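Local coordinates for putative methyltransferase protein (PDB 5BP9) that probably acts as an S-adenosylmethionine-dependent methyltransferase and binds S-adenosyl-L-homocysteine, at residues A[94-108]-A[157-169]. Numbering follows the deposited sequence. Where two conformers were deposited one is given.
Sequences ERTALAMATGTILDV and FAATFDTILMLMN. With SAH (S-adenosyl-L-homocysteine), chain D.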
ATOM      1  N   GLU A  94      -7.240  -9.026  -2.026  1.00 15.45           N
ATOM      2  CA  GLU A  94      -7.851  -7.787  -1.565  1.00 15.90           C
ATOM      3  C   GLU A  94      -9.283  -8.017  -1.097  1.00 15.49           C
ATOM      4  O   GLU A  94      -9.673  -7.523  -0.032  1.00 17.37           O
ATOM      5  CB  GLU A  94      -7.781  -6.700  -2.640  1.00 18.03           C
ATOM      6  CG  GLU A  94      -6.341  -6.316  -2.980  1.00 21.66           C
ATOM      7  CD  GLU A  94      -6.248  -5.319  -4.107  1.00 26.86           C
ATOM      8  OE1 GLU A  94      -7.245  -4.633  -4.389  1.00 22.52           O
ATOM      9  OE2 GLU A  94      -5.160  -5.232  -4.725  1.00 31.89           O
ATOM     10  N   ARG A  95     -10.052  -8.791  -1.867  1.00 17.61           N
ATOM     11  CA  ARG A  95     -11.416  -9.133  -1.473  1.00 17.45           C
ATOM     12  C   ARG A  95     -11.421  -9.844  -0.127  1.00 17.07           C
ATOM     13  O   ARG A  95     -12.277  -9.576   0.731  1.00 18.96           O
ATOM     14  CB  ARG A  95     -12.102 -10.017  -2.539  1.00 25.26           C
ATOM     15  CG  ARG A  95     -12.289  -9.365  -3.893  1.00 28.03           C
ATOM     16  CD  ARG A  95     -13.213 -10.193  -4.789  1.00 39.84           C
ATOM     17  NE  ARG A  95     -12.799 -11.600  -4.941  1.00 32.11           N
ATOM     18  CZ  ARG A  95     -12.074 -12.112  -5.946  1.00 29.57           C
ATOM     19  NH1 ARG A  95     -11.604 -11.354  -6.938  1.00 40.34           N
ATOM     20  NH2 ARG A  95     -11.795 -13.413  -5.953  1.00 35.81           N
ATOM     21  N   THR A  96     -10.456 -10.748   0.059  1.00 17.62           N
ATOM     22  CA  THR A  96     -10.345 -11.543   1.267  1.00 18.03           C
ATOM     23  C   THR A  96     -10.090 -10.623   2.458  1.00 17.45           C
ATOM     24  O   THR A  96     -10.724 -10.731   3.503  1.00 17.37           O
ATOM     25  CB  THR A  96      -9.207 -12.589   1.138  1.00 17.30           C
ATOM     26  OG1 THR A  96      -9.497 -13.472   0.038  1.00 19.50           O
ATOM     27  CG2 THR A  96      -9.048 -13.395   2.432  1.00 18.43           C
ATOM     28  N   ALA A  97      -9.158  -9.697   2.286  1.00 14.71           N
ATOM     29  CA  ALA A  97      -8.863  -8.736   3.338  1.00 14.43           C
ATOM     30  C   ALA A  97     -10.034  -7.825   3.715  1.00 13.90           C
ATOM     31  O   ALA A  97     -10.287  -7.639   4.895  1.00 15.93           O
ATOM     32  CB  ALA A  97      -7.636  -7.912   2.950  1.00 15.80           C
ATOM     33  N   LEU A  98     -10.740  -7.260   2.735  1.00 14.55           N
ATOM     34  CA  LEU A  98     -11.879  -6.402   3.026  1.00 16.21           C
ATOM     35  C   LEU A  98     -12.971  -7.108   3.803  1.00 16.36           C
ATOM     36  O   LEU A  98     -13.513  -6.545   4.744  1.00 19.97           O
ATOM     37  CB  LEU A  98     -12.470  -5.767   1.751  1.00 17.08           C
ATOM     38  CG  LEU A  98     -11.548  -4.884   0.914  1.00 20.83           C
ATOM     39  CD1 LEU A  98     -12.373  -4.133  -0.116  1.00 29.03           C
ATOM     40  CD2 LEU A  98     -10.702  -3.920   1.742  1.00 22.57           C
ATOM     41  N   ALA A  99     -13.254  -8.361   3.440  1.00 16.14           N
ATOM     42  CA  ALA A  99     -14.267  -9.145   4.142  1.00 17.45           C
ATOM     43  C   ALA A  99     -13.915  -9.422   5.606  1.00 18.08           C
ATOM     44  O   ALA A  99     -14.819  -9.535   6.463  1.00 23.09           O
ATOM     45  CB  ALA A  99     -14.517 -10.435   3.380  1.00 22.23           C
HETATM   46  N   MSE A 100     -12.613  -9.509   5.892  1.00 15.65           N
HETATM   47  CA  MSE A 100     -12.093  -9.777   7.234  1.00 18.51           C
HETATM   48  C   MSE A 100     -11.952  -8.541   8.097  1.00 18.52           C
HETATM   49  O   MSE A 100     -11.814  -8.657   9.304  1.00 20.47           O
HETATM   50  CB  MSE A 100     -10.676 -10.377   7.146  1.00 20.86           C
HETATM   51  CG  MSE A 100     -10.724 -11.806   6.709  1.00 24.45           C
HETATM   52 SE   MSE A 100      -8.856 -12.261   6.320  1.00 24.86          SE
HETATM   53  CE  MSE A 100      -8.297 -12.309   8.183  1.00 19.91           C
ATOM     54  N   ALA A 101     -11.979  -7.359   7.478  1.00 16.35           N
ATOM     55  CA  ALA A 101     -11.734  -6.118   8.160  1.00 16.92           C
ATOM     56  C   ALA A 101     -12.902  -5.780   9.066  1.00 16.71           C
ATOM     57  O   ALA A 101     -14.052  -5.757   8.619  1.00 18.69           O
ATOM     58  CB  ALA A 101     -11.510  -5.003   7.160  1.00 17.12           C
ATOM     59  N   THR A 102     -12.589  -5.484  10.329  1.00 17.86           N
ATOM     60  CA  THR A 102     -13.612  -5.159  11.310  1.00 17.79           C
ATOM     61  C   THR A 102     -13.243  -3.953  12.142  1.00 17.62           C
ATOM     62  O   THR A 102     -12.089  -3.518  12.193  1.00 18.63           O
ATOM     63  CB  THR A 102     -13.928  -6.348  12.263  1.00 18.46           C
ATOM     64  OG1 THR A 102     -12.820  -6.646  13.127  1.00 21.57           O
ATOM     65  CG2 THR A 102     -14.289  -7.581  11.472  1.00 22.88           C
ATOM     66  N   GLY A 103     -14.250  -3.424  12.826  1.00 18.16           N
ATOM     67  CA  GLY A 103     -14.039  -2.305  13.748  1.00 19.37           C
ATOM     68  C   GLY A 103     -13.641  -1.031  13.013  1.00 15.68           C
ATOM     69  O   GLY A 103     -14.036  -0.785  11.871  1.00 17.23           O
ATOM     70  N   THR A 104     -12.814  -0.239  13.673  1.00 15.30           N
ATOM     71  CA  THR A 104     -12.338   0.991  13.081  1.00 15.36           C
ATOM     72  C   THR A 104     -11.131   0.646  12.218  1.00 14.04           C
ATOM     73  O   THR A 104     -10.155   0.074  12.697  1.00 15.55           O
ATOM     74  CB  THR A 104     -11.977   2.016  14.146  1.00 16.64           C
ATOM     75  OG1 THR A 104     -13.134   2.263  14.976  1.00 19.29           O
ATOM     76  CG2 THR A 104     -11.550   3.328  13.496  1.00 18.54           C
ATOM     77  N   ILE A 105     -11.242   0.991  10.942  1.00 14.11           N
ATOM     78  CA  ILE A 105     -10.283   0.529   9.923  1.00 13.61           C
ATOM     79  C   ILE A 105      -9.467   1.700   9.366  1.00 14.50           C
ATOM     80  O   ILE A 105     -10.033   2.757   9.059  1.00 14.85           O
ATOM     81  CB  ILE A 105     -11.009  -0.178   8.765  1.00 13.97           C
ATOM     82  CG1 ILE A 105     -11.811  -1.371   9.313  1.00 13.83           C
ATOM     83  CG2 ILE A 105     -10.041  -0.650   7.684  1.00 14.72           C
ATOM     84  CD1 ILE A 105     -13.009  -1.699   8.454  1.00 19.13           C
ATOM     85  N   LEU A 106      -8.152   1.481   9.236  1.00 12.61           N
ATOM     86  CA  LEU A 106      -7.267   2.406   8.519  1.00 11.57           C
ATOM     87  C   LEU A 106      -6.905   1.823   7.155  1.00 11.96           C
ATOM     88  O   LEU A 106      -6.309   0.728   7.080  1.00 13.44           O
ATOM     89  CB  LEU A 106      -5.969   2.659   9.317  1.00 12.16           C
ATOM     90  CG  LEU A 106      -4.967   3.609   8.648  1.00 13.65           C
ATOM     91  CD1 LEU A 106      -5.573   4.995   8.455  1.00 14.23           C
ATOM     92  CD2 LEU A 106      -3.687   3.671   9.466  1.00 15.30           C
ATOM     93  N   ASP A 107      -7.254   2.550   6.105  1.00 11.99           N
ATOM     94  CA  ASP A 107      -6.868   2.214   4.727  1.00 13.19           C
ATOM     95  C   ASP A 107      -5.606   3.018   4.365  1.00 12.15           C
ATOM     96  O   ASP A 107      -5.685   4.217   4.060  1.00 12.47           O
ATOM     97  CB  ASP A 107      -8.058   2.518   3.796  1.00 15.36           C
ATOM     98  CG  ASP A 107      -7.826   2.138   2.375  1.00 18.06           C
ATOM     99  OD1 ASP A 107      -6.772   1.574   2.038  1.00 19.29           O
ATOM    100  OD2 ASP A 107      -8.744   2.435   1.569  1.00 19.57           O
ATOM    101  N   VAL A 108      -4.452   2.342   4.434  1.00 12.40           N
ATOM    102  CA  VAL A 108      -3.141   2.996   4.239  1.00 13.23           C
ATOM    103  C   VAL A 108      -2.817   3.064   2.747  1.00 13.68           C
ATOM    104  O   VAL A 108      -2.832   2.036   2.041  1.00 14.41           O
ATOM    105  CB  VAL A 108      -2.017   2.220   4.946  1.00 12.59           C
ATOM    106  CG1 VAL A 108      -0.684   2.912   4.746  1.00 15.67           C
ATOM    107  CG2 VAL A 108      -2.311   2.019   6.423  1.00 14.28           C
ATOM    108  N   PHE A 157       0.782  11.878  13.352  1.00 18.73           N
ATOM    109  CA  PHE A 157      -0.395  11.078  12.992  1.00 15.49           C
ATOM    110  C   PHE A 157      -0.668  10.113  14.139  1.00 16.05           C
ATOM    111  O   PHE A 157       0.115   9.175  14.393  1.00 17.25           O
ATOM    112  CB  PHE A 157      -0.159  10.308  11.675  1.00 14.59           C
ATOM    113  CG  PHE A 157      -1.259   9.340  11.312  1.00 15.12           C
ATOM    114  CD1 PHE A 157      -2.601   9.734  11.316  1.00 18.15           C
ATOM    115  CD2 PHE A 157      -0.956   8.039  10.912  1.00 14.04           C
ATOM    116  CE1 PHE A 157      -3.612   8.849  10.981  1.00 18.29           C
ATOM    117  CE2 PHE A 157      -1.968   7.150  10.584  1.00 16.40           C
ATOM    118  CZ  PHE A 157      -3.298   7.559  10.613  1.00 15.93           C
ATOM    119  N   ALA A 158      -1.773  10.346  14.832  1.00 17.78           N
ATOM    120  CA  ALA A 158      -2.098   9.608  16.049  1.00 16.51           C
ATOM    121  C   ALA A 158      -3.579   9.349  16.030  1.00 17.13           C
ATOM    122  O   ALA A 158      -4.377  10.291  15.964  1.00 18.46           O
ATOM    123  CB  ALA A 158      -1.715  10.415  17.288  1.00 23.26           C
ATOM    124  N   ALA A 159      -3.910   8.072  16.045  1.00 16.51           N
ATOM    125  CA  ALA A 159      -5.269   7.538  16.014  1.00 16.70           C
ATOM    126  C   ALA A 159      -5.115   6.047  16.228  1.00 18.29           C
ATOM    127  O   ALA A 159      -4.017   5.526  16.063  1.00 18.88           O
ATOM    128  CB  ALA A 159      -5.957   7.837  14.697  1.00 20.03           C
ATOM    129  N   THR A 160      -6.179   5.361  16.634  1.00 16.20           N
ATOM    130  CA  THR A 160      -6.067   3.914  16.851  1.00 15.09           C
ATOM    131  C   THR A 160      -7.145   3.152  16.085  1.00 14.61           C
ATOM    132  O   THR A 160      -8.214   3.676  15.774  1.00 15.59           O
ATOM    133  CB  THR A 160      -6.062   3.512  18.336  1.00 16.43           C
ATOM    134  OG1 THR A 160      -7.357   3.754  18.909  1.00 18.66           O
ATOM    135  CG2 THR A 160      -4.998   4.252  19.068  1.00 19.06           C
ATOM    136  N   PHE A 161      -6.793   1.914  15.748  1.00 13.48           N
ATOM    137  CA  PHE A 161      -7.544   1.110  14.813  1.00 12.90           C
ATOM    138  C   PHE A 161      -7.611  -0.338  15.241  1.00 13.48           C
ATOM    139  O   PHE A 161      -6.667  -0.882  15.796  1.00 14.51           O
ATOM    140  CB  PHE A 161      -6.901   1.208  13.423  1.00 13.36           C
ATOM    141  CG  PHE A 161      -6.855   2.627  12.905  1.00 12.04           C
ATOM    142  CD1 PHE A 161      -7.969   3.177  12.324  1.00 14.35           C
ATOM    143  CD2 PHE A 161      -5.735   3.430  13.096  1.00 13.61           C
ATOM    144  CE1 PHE A 161      -7.993   4.484  11.912  1.00 14.90           C
ATOM    145  CE2 PHE A 161      -5.737   4.753  12.660  1.00 13.77           C
ATOM    146  CZ  PHE A 161      -6.879   5.273  12.066  1.00 14.03           C
ATOM    147  N   ASP A 162      -8.746  -0.959  14.923  1.00 15.97           N
ATOM    148  CA  ASP A 162      -8.903  -2.407  15.052  1.00 16.12           C
ATOM    149  C   ASP A 162      -8.306  -3.179  13.883  1.00 16.02           C
ATOM    150  O   ASP A 162      -7.818  -4.293  14.074  1.00 18.27           O
ATOM    151  CB  ASP A 162     -10.368  -2.764  15.205  1.00 15.58           C
ATOM    152  CG  ASP A 162     -10.992  -2.096  16.430  1.00 17.18           C
ATOM    153  OD1 ASP A 162     -10.595  -2.479  17.568  1.00 18.39           O
ATOM    154  OD2 ASP A 162     -11.840  -1.188  16.243  1.00 19.75           O
ATOM    155  N   THR A 163      -8.357  -2.593  12.691  1.00 15.43           N
ATOM    156  CA  THR A 163      -7.780  -3.222  11.484  1.00 13.51           C
ATOM    157  C   THR A 163      -7.018  -2.157  10.704  1.00 12.72           C
ATOM    158  O   THR A 163      -7.540  -1.061  10.471  1.00 13.71           O
ATOM    159  CB  THR A 163      -8.848  -3.838  10.562  1.00 15.39           C
ATOM    160  OG1 THR A 163      -9.738  -4.662  11.316  1.00 17.24           O
ATOM    161  CG2 THR A 163      -8.210  -4.720   9.500  1.00 16.74           C
ATOM    162  N   ILE A 164      -5.786  -2.486  10.341  1.00 13.79           N
ATOM    163  CA  ILE A 164      -4.964  -1.647   9.464  1.00 13.49           C
ATOM    164  C   ILE A 164      -4.756  -2.405   8.151  1.00 11.84           C
ATOM    165  O   ILE A 164      -4.230  -3.518   8.154  1.00 13.56           O
ATOM    166  CB  ILE A 164      -3.633  -1.276  10.122  1.00 12.46           C
ATOM    167  CG1 ILE A 164      -3.916  -0.477  11.431  1.00 13.88           C
ATOM    168  CG2 ILE A 164      -2.774  -0.473   9.135  1.00 12.99           C
ATOM    169  CD1 ILE A 164      -2.678  -0.064  12.206  1.00 15.83           C
ATOM    170  N   LEU A 165      -5.213  -1.807   7.046  1.00 11.63           N
ATOM    171  CA  LEU A 165      -5.150  -2.437   5.721  1.00 12.72           C
ATOM    172  C   LEU A 165      -4.007  -1.860   4.913  1.00 13.81           C
ATOM    173  O   LEU A 165      -3.947  -0.658   4.698  1.00 15.16           O
ATOM    174  CB  LEU A 165      -6.446  -2.215   4.935  1.00 14.50           C
ATOM    175  CG  LEU A 165      -7.721  -2.818   5.486  1.00 16.60           C
ATOM    176  CD1 LEU A 165      -8.893  -2.426   4.602  1.00 20.24           C
ATOM    177  CD2 LEU A 165      -7.589  -4.329   5.562  1.00 22.10           C
HETATM  178  N   MSE A 166      -3.101  -2.746   4.482  1.00 13.77           N
HETATM  179  CA  MSE A 166      -2.008  -2.370   3.586  0.70 14.30           C
HETATM  180  C   MSE A 166      -2.066  -3.291   2.410  1.00 14.82           C
HETATM  181  O   MSE A 166      -1.517  -4.410   2.424  1.00 15.13           O
HETATM  182  CB  MSE A 166      -0.746  -2.469   4.378  0.70 13.63           C
HETATM  183  CG  MSE A 166      -0.789  -1.403   5.461  0.70 11.66           C
HETATM  184 SE   MSE A 166       0.804  -1.477   6.583  0.70 14.16          SE
HETATM  185  CE  MSE A 166       1.949  -0.423   5.357  0.70 14.94           C
ATOM    186  N   LEU A 167      -2.779  -2.829   1.382  1.00 15.63           N
ATOM    187  CA  LEU A 167      -3.126  -3.660   0.219  1.00 16.11           C
ATOM    188  C   LEU A 167      -2.537  -3.126  -1.088  1.00 20.08           C
ATOM    189  O   LEU A 167      -2.219  -1.957  -1.185  1.00 28.43           O
ATOM    190  CB  LEU A 167      -4.637  -3.773   0.117  1.00 17.44           C
ATOM    191  CG  LEU A 167      -5.334  -4.395   1.333  1.00 18.60           C
ATOM    192  CD1 LEU A 167      -6.847  -4.371   1.107  1.00 22.10           C
ATOM    193  CD2 LEU A 167      -4.853  -5.798   1.637  1.00 22.91           C
HETATM  194  N   MSE A 168      -2.444  -4.028  -2.062  1.00 19.87           N
HETATM  195  CA  MSE A 168      -1.831  -3.783  -3.365  0.60 21.54           C
HETATM  196  C   MSE A 168      -0.333  -3.650  -3.168  1.00 19.02           C
HETATM  197  O   MSE A 168       0.272  -2.571  -3.351  1.00 21.66           O
HETATM  198  CB  MSE A 168      -2.474  -2.604  -4.083  0.60 28.21           C
HETATM  199  CG  MSE A 168      -2.362  -2.791  -5.591  0.60 36.84           C
HETATM  200 SE   MSE A 168      -0.460  -2.902  -6.107  0.60 35.57          SE
HETATM  201  CE  MSE A 168      -0.788  -3.351  -7.998  0.60 36.76           C
ATOM    202  N   ASN A 169       0.280  -4.779  -2.843  1.00 17.76           N
ATOM    203  CA  ASN A 169       1.636  -4.804  -2.338  1.00 17.35           C
ATOM    204  C   ASN A 169       1.782  -3.834  -1.182  1.00 16.62           C
ATOM    205  O   ASN A 169       2.518  -2.835  -1.249  1.00 16.23           O
ATOM    206  CB  ASN A 169       2.702  -4.532  -3.404  1.00 18.61           C
ATOM    207  CG  ASN A 169       4.066  -4.918  -2.908  1.00 19.33           C
ATOM    208  OD1 ASN A 169       4.245  -6.051  -2.469  1.00 23.08           O
ATOM    209  ND2 ASN A 169       5.028  -3.985  -2.918  1.00 17.04           N
TER
HETATM  210  N   SAH D 303      -4.162   1.107  -2.107  1.00 37.50           N
HETATM  211  CA  SAH D 303      -4.364   1.724  -3.475  1.00 53.00           C
HETATM  212  CB  SAH D 303      -3.114   2.408  -4.050  1.00 50.63           C
HETATM  213  CG  SAH D 303      -1.838   1.566  -4.078  1.00 39.65           C
HETATM  214  SD  SAH D 303      -0.477   2.517  -4.691  1.00 22.99           S
HETATM  215  C   SAH D 303      -4.835   0.687  -4.457  1.00 61.37           C
HETATM  216  O   SAH D 303      -4.921  -0.494  -4.137  1.00 39.48           O
HETATM  217  OXT SAH D 303      -5.155   0.967  -5.611  1.00 77.23           O
HETATM  218  C5' SAH D 303       0.325   3.022  -3.190  1.00 19.87           C
HETATM  219  C4' SAH D 303      -0.282   4.287  -2.594  1.00 15.88           C
HETATM  220  O4' SAH D 303       0.382   4.552  -1.341  1.00 13.82           O
HETATM  221  C3' SAH D 303      -0.138   5.563  -3.419  1.00 12.43           C
HETATM  222  O3' SAH D 303      -1.428   6.201  -3.567  1.00 13.96           O
HETATM  223  C2' SAH D 303       0.858   6.408  -2.632  1.00 11.84           C
HETATM  224  O2' SAH D 303       0.745   7.807  -2.802  1.00 13.40           O
HETATM  225  C1' SAH D 303       0.604   5.964  -1.209  1.00 11.94           C
HETATM  226  N9  SAH D 303       1.689   6.155  -0.235  1.00 12.85           N
HETATM  227  C8  SAH D 303       3.000   5.942  -0.440  1.00 13.85           C
HETATM  228  N7  SAH D 303       3.742   6.126   0.609  1.00 14.53           N
HETATM  229  C5  SAH D 303       2.843   6.468   1.599  1.00 12.45           C
HETATM  230  C6  SAH D 303       2.983   6.798   2.955  1.00 13.22           C
HETATM  231  N6  SAH D 303       4.169   6.815   3.586  1.00 13.80           N
HETATM  232  N1  SAH D 303       1.862   7.102   3.666  1.00 12.77           N
HETATM  233  C2  SAH D 303       0.671   7.091   3.029  1.00 13.35           C
HETATM  234  N3  SAH D 303       0.428   6.787   1.743  1.00 12.70           N
HETATM  235  C4  SAH D 303       1.556   6.493   1.067  1.00 10.72           C
HETATM  236  O   HOH W   1      -9.484  -7.916  10.888  1.00 58.84           O
HETATM  237  O   HOH W   2      -9.420  -6.774  13.624  1.00 34.93           O
HETATM  238  O   HOH W   3      -4.217  -0.387   1.580  1.00 21.08           O
HETATM  239  O   HOH W   4      -1.691   0.735  -0.271  1.00 35.34           O
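Thr104 O is gripped by two successive backbone amides, Asp162 N at 2.8 Å in the carbonyl plane but bent (133° at the hydrogen), and Thr163 N, straighter and tilted from that plane. Asp162 returns the grip: the anti lone pair of its OD2 takes a nearly linear bond from Thr104 N (2.9 Å), while the same oxygen pairs with Arg192. One step on, Thr163 OG1, turned anti to its carbonyl carbon (chi1 -49°), donates to a lone pair of Thr102 O at 2.8 Å, tying the strand to the loop that leaves helix 92-100. Strands 104-108 and 163-166 then run parallel, joined by regular bonds such as Leu165 N to Leu106 O (2.8 Å). On one face of the sheet Leu106 CB sits 3.5 Å above the centre of the Phe161 ring, a CH-pi contact, and Leu106 CD2 meets the edge of the Phe157 ring. On the other, Leu165 CD1 wedges between Ile105 CG2 and Leu98 CD2, each 3.7 Å away, packing helix against sheet. At the carboxyl ends of the strands, a water that accepts a hydrogen bond from the SAH amino nitrogen lies within hydrogen-bonding distance of Val108 O and Leu167 O. Neighbouring parallel strands whose carboxyl ends face the bound S-adenosyl-L-homocysteine are characteristic of the Rossmann-like class I methyltransferase fold.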